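Local structure of elongation factor 1-beta (Pyrococcus horikoshii OT-3, 7CSL) at residues Met13-Asp18 and Val77-Ser82; Lys40-Pro45 and Ala52-Val57. The protein probably promotes exchange of GDP for GTP on elongation factor 1-alpha, regenerating the GTP-bound form that delivers aminoacyl-tRNA to the ribosome. All blocks are in the same frame, centred on the assembly; numbering follows the deposited sequence.

Both interactions belong to one four-stranded antiparallel sheet, ordered 37-47, 50-59, 6-14, 80-90, and their centres lie about 14 Å apart. Interaction 1 pairs the end of strand 6-14 with the start of strand 80-90, an outermost strand of the sheet within this chain; interaction 2 pairs strands 37-47 and 50-59, a hairpin at the other side. Along the chain, 13-18 comes first, then 40-45 and 52-57, and 77-82 last, so the hairpin lies between the halves of interaction 1. Strands 6-14 and 50-59 are neighbours, and M13 SD packs 3.9 Å from A52 CB. The contacts thus tie the outer strands to the central pair, and one sheet of the exchange domain meets another protein's chain at both places.

Interaction 1. Residues Met13-Asp18 and Val77-Ser82; sequences MPTDPD and VENVES
An antiparallel strand pairing interrupted by a classic beta bulge joins the end of strand 6-14 to the start of strand 80-90, outermost in the sheet within this chain. E81 and S82 face M13, which shifts the register by one before P14 pairs with V80. M13 is held through both backbone polar atoms: its N donates to S82 O at 2.9 Å in the carbonyl plane, and its O accepts from E81 N at 2.8 Å. Beyond P14, T15 N reaches N79 O at 2.9 Å, above the carbonyl plane (57°); P14 CA approaches this oxygen. N79, third residue of a type II turn from V77 to V80, has the positive phi (76°) of that position. T15 lays its two branches across the turn, OG1 3.4 Å from N79 CA and CG2 against the carbonyl carbons of N79 and V80. E81, with CG anti to the backbone N (chi1 -176°) and the chain bent at chi2, brings OE1 within 3.8 Å of T15 CG2. One water donates to both T15 O and E81 OE1, at 2.7 and 2.8 Å. S82 OG, 3.3 Å from M13 CB, hydrogen-bonds to an acidic side chain of another protein's chain, and P14 O to an aromatic one. Backbone bonds fix the bulge, the bridging water ties a carboxylate to the loop, and P14 and S82 supply polar atoms to a protein interface.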
ATOM      1  N   MET C  13      -2.832 -17.311  -7.480  1.00 36.48           N
ATOM      2  CA  MET C  13      -3.673 -17.636  -8.613  1.00 39.08           C
ATOM      3  C   MET C  13      -3.305 -19.009  -9.173  1.00 38.32           C
ATOM      4  O   MET C  13      -2.105 -19.337  -9.282  1.00 39.36           O
ATOM      5  CB  MET C  13      -3.560 -16.569  -9.722  1.00 38.74           C
ATOM      6  CG  MET C  13      -4.182 -15.240  -9.371  1.00 38.46           C
ATOM      7  SD  MET C  13      -6.004 -15.320  -9.256  1.00 41.60           S
ATOM      8  CE  MET C  13      -6.425 -15.350 -11.001  1.00 40.68           C
ATOM      9  N   PRO C  14      -4.327 -19.824  -9.504  1.00 38.51           N
ATOM     10  CA  PRO C  14      -4.098 -21.144 -10.035  1.00 37.91           C
ATOM     11  C   PRO C  14      -3.827 -21.071 -11.553  1.00 41.14           C
ATOM     12  O   PRO C  14      -4.225 -20.106 -12.175  1.00 39.75           O
ATOM     13  CB  PRO C  14      -5.416 -21.841  -9.766  1.00 40.54           C
ATOM     14  CG  PRO C  14      -6.425 -20.768  -9.907  1.00 39.03           C
ATOM     15  CD  PRO C  14      -5.773 -19.556  -9.326  1.00 37.75           C
ATOM     16  N   THR C  15      -3.149 -22.075 -12.126  1.00 43.62           N
ATOM     17  CA  THR C  15      -2.884 -22.109 -13.594  1.00 45.78           C
ATOM     18  C   THR C  15      -4.146 -22.287 -14.432  1.00 45.35           C
ATOM     19  O   THR C  15      -4.182 -21.852 -15.595  1.00 46.01           O
ATOM     20  CB  THR C  15      -1.910 -23.237 -14.000  1.00 45.87           C
ATOM     21  OG1 THR C  15      -2.345 -24.451 -13.396  1.00 41.54           O
ATOM     22  CG2 THR C  15      -0.517 -22.914 -13.580  1.00 43.04           C
ATOM     23  N   ASP C  16      -5.181 -22.856 -13.825  1.00 44.77           N
ATOM     24  CA  ASP C  16      -6.386 -23.200 -14.512  1.00 53.81           C
ATOM     25  C   ASP C  16      -7.623 -23.299 -13.579  1.00 49.16           C
ATOM     26  O   ASP C  16      -7.498 -23.693 -12.411  1.00 44.63           O
ATOM     27  CB  ASP C  16      -6.118 -24.573 -15.118  1.00 63.28           C
ATOM     28  CG  ASP C  16      -7.110 -24.945 -16.127  1.00 67.20           C
ATOM     29  OD1 ASP C  16      -7.139 -24.262 -17.177  1.00 69.17           O
ATOM     30  OD2 ASP C  16      -7.858 -25.909 -15.861  1.00 74.92           O
ATOM     31  N   PRO C  17      -8.829 -22.996 -14.103  1.00 44.42           N
ATOM     32  CA  PRO C  17     -10.038 -23.161 -13.288  1.00 46.35           C
ATOM     33  C   PRO C  17     -10.287 -24.565 -12.714  1.00 51.15           C
ATOM     34  O   PRO C  17     -11.013 -24.671 -11.726  1.00 52.72           O
ATOM     35  CB  PRO C  17     -11.172 -22.832 -14.242  1.00 44.32           C
ATOM     36  CG  PRO C  17     -10.586 -22.071 -15.348  1.00 45.58           C
ATOM     37  CD  PRO C  17      -9.102 -22.288 -15.360  1.00 43.74           C
ATOM     38  N   ASP C  18      -9.722 -25.611 -13.336  1.00 53.40           N
ATOM     39  CA  ASP C  18      -9.864 -27.012 -12.886  1.00 58.30           C
ATOM     40  C   ASP C  18      -8.738 -27.507 -11.954  1.00 56.61           C
ATOM     41  O   ASP C  18      -8.684 -28.686 -11.652  1.00 53.90           O
ATOM     42  CB  ASP C  18      -9.969 -27.972 -14.100  1.00 60.25           C
ATOM     43  CG  ASP C  18     -11.279 -27.818 -14.893  1.00 67.44           C
ATOM     44  OD1 ASP C  18     -12.190 -27.078 -14.467  1.00 73.20           O
ATOM     45  OD2 ASP C  18     -11.394 -28.452 -15.968  1.00 74.23           O
ATOM     46  N   VAL C  77       5.570 -23.910  -6.960  1.00 43.48           N
ATOM     47  CA  VAL C  77       4.656 -25.047  -6.766  1.00 48.40           C
ATOM     48  C   VAL C  77       3.784 -25.291  -8.000  1.00 49.86           C
ATOM     49  O   VAL C  77       3.377 -24.338  -8.693  1.00 51.78           O
ATOM     50  CB  VAL C  77       3.793 -24.884  -5.497  1.00 45.00           C
ATOM     51  CG1 VAL C  77       2.775 -26.005  -5.342  1.00 54.84           C
ATOM     52  CG2 VAL C  77       4.674 -24.835  -4.265  1.00 48.92           C
ATOM     53  N   GLU C  78       3.525 -26.578  -8.266  1.00 50.55           N
ATOM     54  CA  GLU C  78       2.778 -27.038  -9.445  1.00 49.43           C
ATOM     55  C   GLU C  78       1.366 -26.456  -9.398  1.00 45.91           C
ATOM     56  O   GLU C  78       0.742 -26.441  -8.336  1.00 40.99           O
ATOM     57  CB  GLU C  78       2.696 -28.570  -9.422  1.00 51.56           C
ATOM     58  CG  GLU C  78       2.113 -29.244 -10.650  1.00 51.34           C
ATOM     59  CD  GLU C  78       2.000 -30.748 -10.435  1.00 54.49           C
ATOM     60  OE1 GLU C  78       0.863 -31.270 -10.342  1.00 51.75           O
ATOM     61  OE2 GLU C  78       3.058 -31.405 -10.291  1.00 57.61           O
ATOM     62  N   ASN C  79       0.909 -25.955 -10.545  1.00 41.65           N
ATOM     63  CA  ASN C  79      -0.421 -25.336 -10.723  1.00 40.18           C
ATOM     64  C   ASN C  79      -0.609 -23.906 -10.172  1.00 37.65           C
ATOM     65  O   ASN C  79      -1.726 -23.431 -10.027  1.00 42.26           O
ATOM     66  CB  ASN C  79      -1.531 -26.249 -10.213  1.00 42.50           C
ATOM     67  CG  ASN C  79      -1.606 -27.558 -10.964  1.00 47.17           C
ATOM     68  OD1 ASN C  79      -0.929 -27.757 -11.973  1.00 46.25           O
ATOM     69  ND2 ASN C  79      -2.463 -28.445 -10.492  1.00 46.76           N
ATOM     70  N   VAL C  80       0.492 -23.231  -9.894  1.00 39.82           N
ATOM     71  CA  VAL C  80       0.488 -21.859  -9.516  1.00 37.26           C
ATOM     72  C   VAL C  80       0.840 -21.005 -10.704  1.00 37.89           C
ATOM     73  O   VAL C  80       1.953 -21.076 -11.196  1.00 38.07           O
ATOM     74  CB  VAL C  80       1.518 -21.582  -8.430  1.00 37.48           C
ATOM     75  CG1 VAL C  80       1.602 -20.095  -8.118  1.00 37.60           C
ATOM     76  CG2 VAL C  80       1.198 -22.407  -7.167  1.00 41.43           C
ATOM     77  N   GLU C  81      -0.077 -20.104 -11.076  1.00 36.16           N
ATOM     78  CA  GLU C  81       0.184 -19.077 -12.085  1.00 38.33           C
ATOM     79  C   GLU C  81       0.996 -17.870 -11.586  1.00 41.29           C
ATOM     80  O   GLU C  81       1.904 -17.381 -12.268  1.00 38.66           O
ATOM     81  CB  GLU C  81      -1.176 -18.577 -12.641  1.00 41.84           C
ATOM     82  CG  GLU C  81      -1.050 -17.576 -13.770  1.00 42.96           C
ATOM     83  CD  GLU C  81      -0.565 -18.199 -15.071  1.00 44.45           C
ATOM     84  OE1 GLU C  81      -0.369 -19.405 -15.095  1.00 44.81           O
ATOM     85  OE2 GLU C  81      -0.404 -17.483 -16.077  1.00 43.43           O
ATOM     86  N   SER C  82       0.622 -17.357 -10.423  1.00 36.12           N
ATOM     87  CA  SER C  82       1.251 -16.197  -9.827  1.00 36.68           C
ATOM     88  C   SER C  82       1.041 -16.213  -8.304  1.00 34.75           C
ATOM     89  O   SER C  82       0.022 -16.762  -7.820  1.00 34.77           O
ATOM     90  CB  SER C  82       0.638 -14.923 -10.383  1.00 37.43           C
ATOM     91  OG  SER C  82      -0.764 -14.880 -10.127  1.00 41.93           O
TER
HETATM   92  O   HOH W   1      -1.935 -20.923 -16.855  1.00 54.92           O

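Interaction 2. Residues Lys40-Pro45 and Ala52-Val57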
ATOM      1  N   LYS C  40      -4.283 -18.174   8.393  1.00 38.45           N
ATOM      2  CA  LYS C  40      -5.396 -18.783   7.692  1.00 41.13           C
ATOM      3  C   LYS C  40      -5.246 -18.697   6.174  1.00 37.91           C
ATOM      4  O   LYS C  40      -4.473 -17.906   5.635  1.00 35.08           O
ATOM      5  CB  LYS C  40      -6.739 -18.132   8.054  1.00 43.11           C
ATOM      6  CG  LYS C  40      -6.853 -16.667   7.687  1.00 42.94           C
ATOM      7  CD  LYS C  40      -8.251 -16.194   8.017  1.00 47.44           C
ATOM      8  CE  LYS C  40      -8.453 -14.784   7.511  1.00 50.37           C
ATOM      9  NZ  LYS C  40      -9.765 -14.299   7.989  1.00 60.85           N
ATOM     10  N   VAL C  41      -6.028 -19.514   5.494  1.00 33.50           N
ATOM     11  CA  VAL C  41      -6.108 -19.470   4.046  1.00 37.00           C
ATOM     12  C   VAL C  41      -7.568 -19.224   3.708  1.00 40.77           C
ATOM     13  O   VAL C  41      -8.422 -19.934   4.213  1.00 42.83           O
ATOM     14  CB  VAL C  41      -5.631 -20.791   3.413  1.00 34.82           C
ATOM     15  CG1 VAL C  41      -5.469 -20.614   1.913  1.00 35.45           C
ATOM     16  CG2 VAL C  41      -4.301 -21.211   4.014  1.00 35.73           C
ATOM     17  N   GLU C  42      -7.835 -18.222   2.876  1.00 39.19           N
ATOM     18  CA  GLU C  42      -9.161 -17.978   2.385  1.00 42.87           C
ATOM     19  C   GLU C  42      -9.187 -18.199   0.885  1.00 42.98           C
ATOM     20  O   GLU C  42      -8.181 -18.018   0.208  1.00 35.88           O
ATOM     21  CB  GLU C  42      -9.596 -16.568   2.706  1.00 45.65           C
ATOM     22  CG  GLU C  42      -9.483 -16.282   4.181  1.00 55.09           C
ATOM     23  CD  GLU C  42     -10.383 -15.174   4.613  1.00 59.48           C
ATOM     24  OE1 GLU C  42     -10.300 -14.083   4.015  1.00 62.55           O
ATOM     25  OE2 GLU C  42     -11.140 -15.405   5.569  1.00 63.81           O
ATOM     26  N   ARG C  43     -10.361 -18.566   0.382  1.00 39.20           N
ATOM     27  CA  ARG C  43     -10.586 -18.689  -1.054  1.00 45.48           C
ATOM     28  C   ARG C  43     -11.406 -17.516  -1.519  1.00 43.96           C
ATOM     29  O   ARG C  43     -12.386 -17.130  -0.861  1.00 47.48           O
ATOM     30  CB  ARG C  43     -11.260 -20.015  -1.375  1.00 47.85           C
ATOM     31  CG  ARG C  43     -10.479 -21.160  -0.801  1.00 50.95           C
ATOM     32  CD  ARG C  43     -10.807 -22.475  -1.453  1.00 57.12           C
ATOM     33  NE  ARG C  43      -9.896 -23.498  -0.970  1.00 58.14           N
ATOM     34  CZ  ARG C  43     -10.013 -24.807  -1.209  1.00 60.23           C
ATOM     35  NH1 ARG C  43     -11.009 -25.290  -1.944  1.00 54.35           N
ATOM     36  NH2 ARG C  43      -9.106 -25.646  -0.701  1.00 57.22           N
ATOM     37  N   GLU C  44     -10.974 -16.927  -2.624  1.00 42.39           N
ATOM     38  CA  GLU C  44     -11.650 -15.780  -3.196  1.00 45.16           C
ATOM     39  C   GLU C  44     -11.867 -16.003  -4.696  1.00 42.54           C
ATOM     40  O   GLU C  44     -10.875 -16.001  -5.498  1.00 36.41           O
ATOM     41  CB  GLU C  44     -10.870 -14.473  -2.945  1.00 48.59           C
ATOM     42  CG  GLU C  44     -11.755 -13.231  -3.031  1.00 52.58           C
ATOM     43  CD  GLU C  44     -11.005 -11.949  -3.349  1.00 55.76           C
ATOM     44  OE1 GLU C  44      -9.765 -11.939  -3.345  1.00 57.44           O
ATOM     45  OE2 GLU C  44     -11.669 -10.923  -3.600  1.00 65.35           O
ATOM     46  N   PRO C  45     -13.152 -16.152  -5.098  1.00 42.43           N
ATOM     47  CA  PRO C  45     -13.447 -16.366  -6.502  1.00 42.52           C
ATOM     48  C   PRO C  45     -13.181 -15.105  -7.239  1.00 33.48           C
ATOM     49  O   PRO C  45     -13.503 -14.042  -6.759  1.00 34.20           O
ATOM     50  CB  PRO C  45     -14.966 -16.683  -6.516  1.00 43.51           C
ATOM     51  CG  PRO C  45     -15.501 -15.963  -5.304  1.00 49.35           C
ATOM     52  CD  PRO C  45     -14.394 -16.034  -4.288  1.00 49.38           C
ATOM     53  N   ALA C  52      -8.761 -17.640  -6.431  1.00 43.25           N
ATOM     54  CA  ALA C  52      -7.497 -17.374  -5.728  1.00 40.46           C
ATOM     55  C   ALA C  52      -7.506 -17.990  -4.309  1.00 42.13           C
ATOM     56  O   ALA C  52      -8.563 -18.143  -3.665  1.00 42.45           O
ATOM     57  CB  ALA C  52      -7.244 -15.886  -5.650  1.00 38.01           C
ATOM     58  N   LEU C  53      -6.326 -18.392  -3.869  1.00 38.02           N
ATOM     59  CA  LEU C  53      -6.049 -18.751  -2.478  1.00 39.28           C
ATOM     60  C   LEU C  53      -5.327 -17.532  -1.875  1.00 41.22           C
ATOM     61  O   LEU C  53      -4.311 -17.082  -2.415  1.00 42.25           O
ATOM     62  CB  LEU C  53      -5.145 -19.953  -2.399  1.00 41.32           C
ATOM     63  CG  LEU C  53      -5.668 -21.405  -2.496  1.00 45.82           C
ATOM     64  CD1 LEU C  53      -6.806 -21.591  -3.447  1.00 48.03           C
ATOM     65  CD2 LEU C  53      -4.512 -22.308  -2.869  1.00 47.06           C
ATOM     66  N   LYS C  54      -5.849 -17.028  -0.764  1.00 42.01           N
ATOM     67  CA  LYS C  54      -5.241 -15.919  -0.015  1.00 40.19           C
ATOM     68  C   LYS C  54      -4.690 -16.409   1.321  1.00 36.57           C
ATOM     69  O   LYS C  54      -5.422 -16.768   2.217  1.00 33.21           O
ATOM     70  CB  LYS C  54      -6.253 -14.793   0.143  1.00 49.12           C
ATOM     71  CG  LYS C  54      -6.392 -13.981  -1.141  1.00 51.05           C
ATOM     72  CD  LYS C  54      -7.658 -13.132  -1.142  1.00 59.18           C
ATOM     73  CE  LYS C  54      -7.673 -12.028  -0.101  1.00 60.61           C
ATOM     74  NZ  LYS C  54      -8.421 -12.393   1.137  1.00 67.41           N
ATOM     75  N   PHE C  55      -3.364 -16.486   1.379  1.00 33.70           N
ATOM     76  CA  PHE C  55      -2.594 -16.909   2.525  1.00 33.60           C
ATOM     77  C   PHE C  55      -2.242 -15.733   3.441  1.00 32.88           C
ATOM     78  O   PHE C  55      -1.554 -14.815   3.033  1.00 35.91           O
ATOM     79  CB  PHE C  55      -1.296 -17.572   2.048  1.00 32.03           C
ATOM     80  CG  PHE C  55      -1.504 -18.943   1.442  1.00 34.06           C
ATOM     81  CD1 PHE C  55      -2.037 -19.082   0.177  1.00 35.48           C
ATOM     82  CD2 PHE C  55      -1.164 -20.095   2.146  1.00 36.96           C
ATOM     83  CE1 PHE C  55      -2.216 -20.343  -0.370  1.00 38.22           C
ATOM     84  CE2 PHE C  55      -1.341 -21.352   1.610  1.00 34.24           C
ATOM     85  CZ  PHE C  55      -1.884 -21.479   0.371  1.00 36.99           C
ATOM     86  N   TYR C  56      -2.697 -15.797   4.680  1.00 34.60           N
ATOM     87  CA  TYR C  56      -2.384 -14.802   5.711  1.00 32.32           C
ATOM     88  C   TYR C  56      -1.098 -15.264   6.390  1.00 36.32           C
ATOM     89  O   TYR C  56      -1.120 -15.975   7.400  1.00 42.56           O
ATOM     90  CB  TYR C  56      -3.559 -14.639   6.650  1.00 38.66           C
ATOM     91  CG  TYR C  56      -4.717 -13.991   5.947  1.00 36.11           C
ATOM     92  CD1 TYR C  56      -5.421 -14.672   4.937  1.00 37.63           C
ATOM     93  CD2 TYR C  56      -5.085 -12.691   6.230  1.00 42.25           C
ATOM     94  CE1 TYR C  56      -6.449 -14.066   4.234  1.00 42.03           C
ATOM     95  CE2 TYR C  56      -6.147 -12.075   5.548  1.00 40.76           C
ATOM     96  CZ  TYR C  56      -6.827 -12.773   4.548  1.00 42.60           C
ATOM     97  OH  TYR C  56      -7.884 -12.194   3.840  1.00 48.60           O
ATOM     98  N   VAL C  57       0.024 -14.872   5.804  1.00 33.60           N
ATOM     99  CA  VAL C  57       1.342 -15.291   6.302  1.00 33.68           C
ATOM    100  C   VAL C  57       1.745 -14.398   7.480  1.00 36.68           C
ATOM    101  O   VAL C  57       1.697 -13.190   7.353  1.00 36.15           O
ATOM    102  CB  VAL C  57       2.400 -15.228   5.193  1.00 35.42           C
ATOM    103  CG1 VAL C  57       3.746 -15.815   5.634  1.00 34.81           C
ATOM    104  CG2 VAL C  57       1.934 -16.022   3.952  1.00 37.75           C
TER
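K54 NZ is gripped by one short bond, to Y56 OH at 2.8 Å on its own strand, and by a long salt bridge to E42 OE1 at 3.8 Å. Bends at chi3 and chi4 carry this amine across towards E42 and the Y56 hydroxyl; K54 CD rests 3.3 Å from E44 OE1, the two side chains crossing obliquely. The other E42 oxygen, OE2, takes K40 NZ at 3.0 Å from above the carboxylate plane, so one carboxylate links two lysines and is probably kept ionised. K40 runs extended beside Y56, its CE centred over one ring face 3.8 Å from the centroid and its NZ making a cation-pi contact. On the reverse of the sheet V41 CG1 sits over the F55 ring centre. Backbone bonds knit the antiparallel hairpin, K54 N to E42 O nearly straight (177°). From opposite faces, E44 OE1 forms a salt bridge with R11 of strand 6-14 and R43 NH2 with D22 and E25 of helix 21-29; E44 OE2 hydrogen-bonds to a polar side chain of another protein's chain. Strand 50-59 is flanked by 37-47 and 6-14; L53 and F55 pack on L28 of helix 21-29, and the F55 ring meets F74 of helix 67-75.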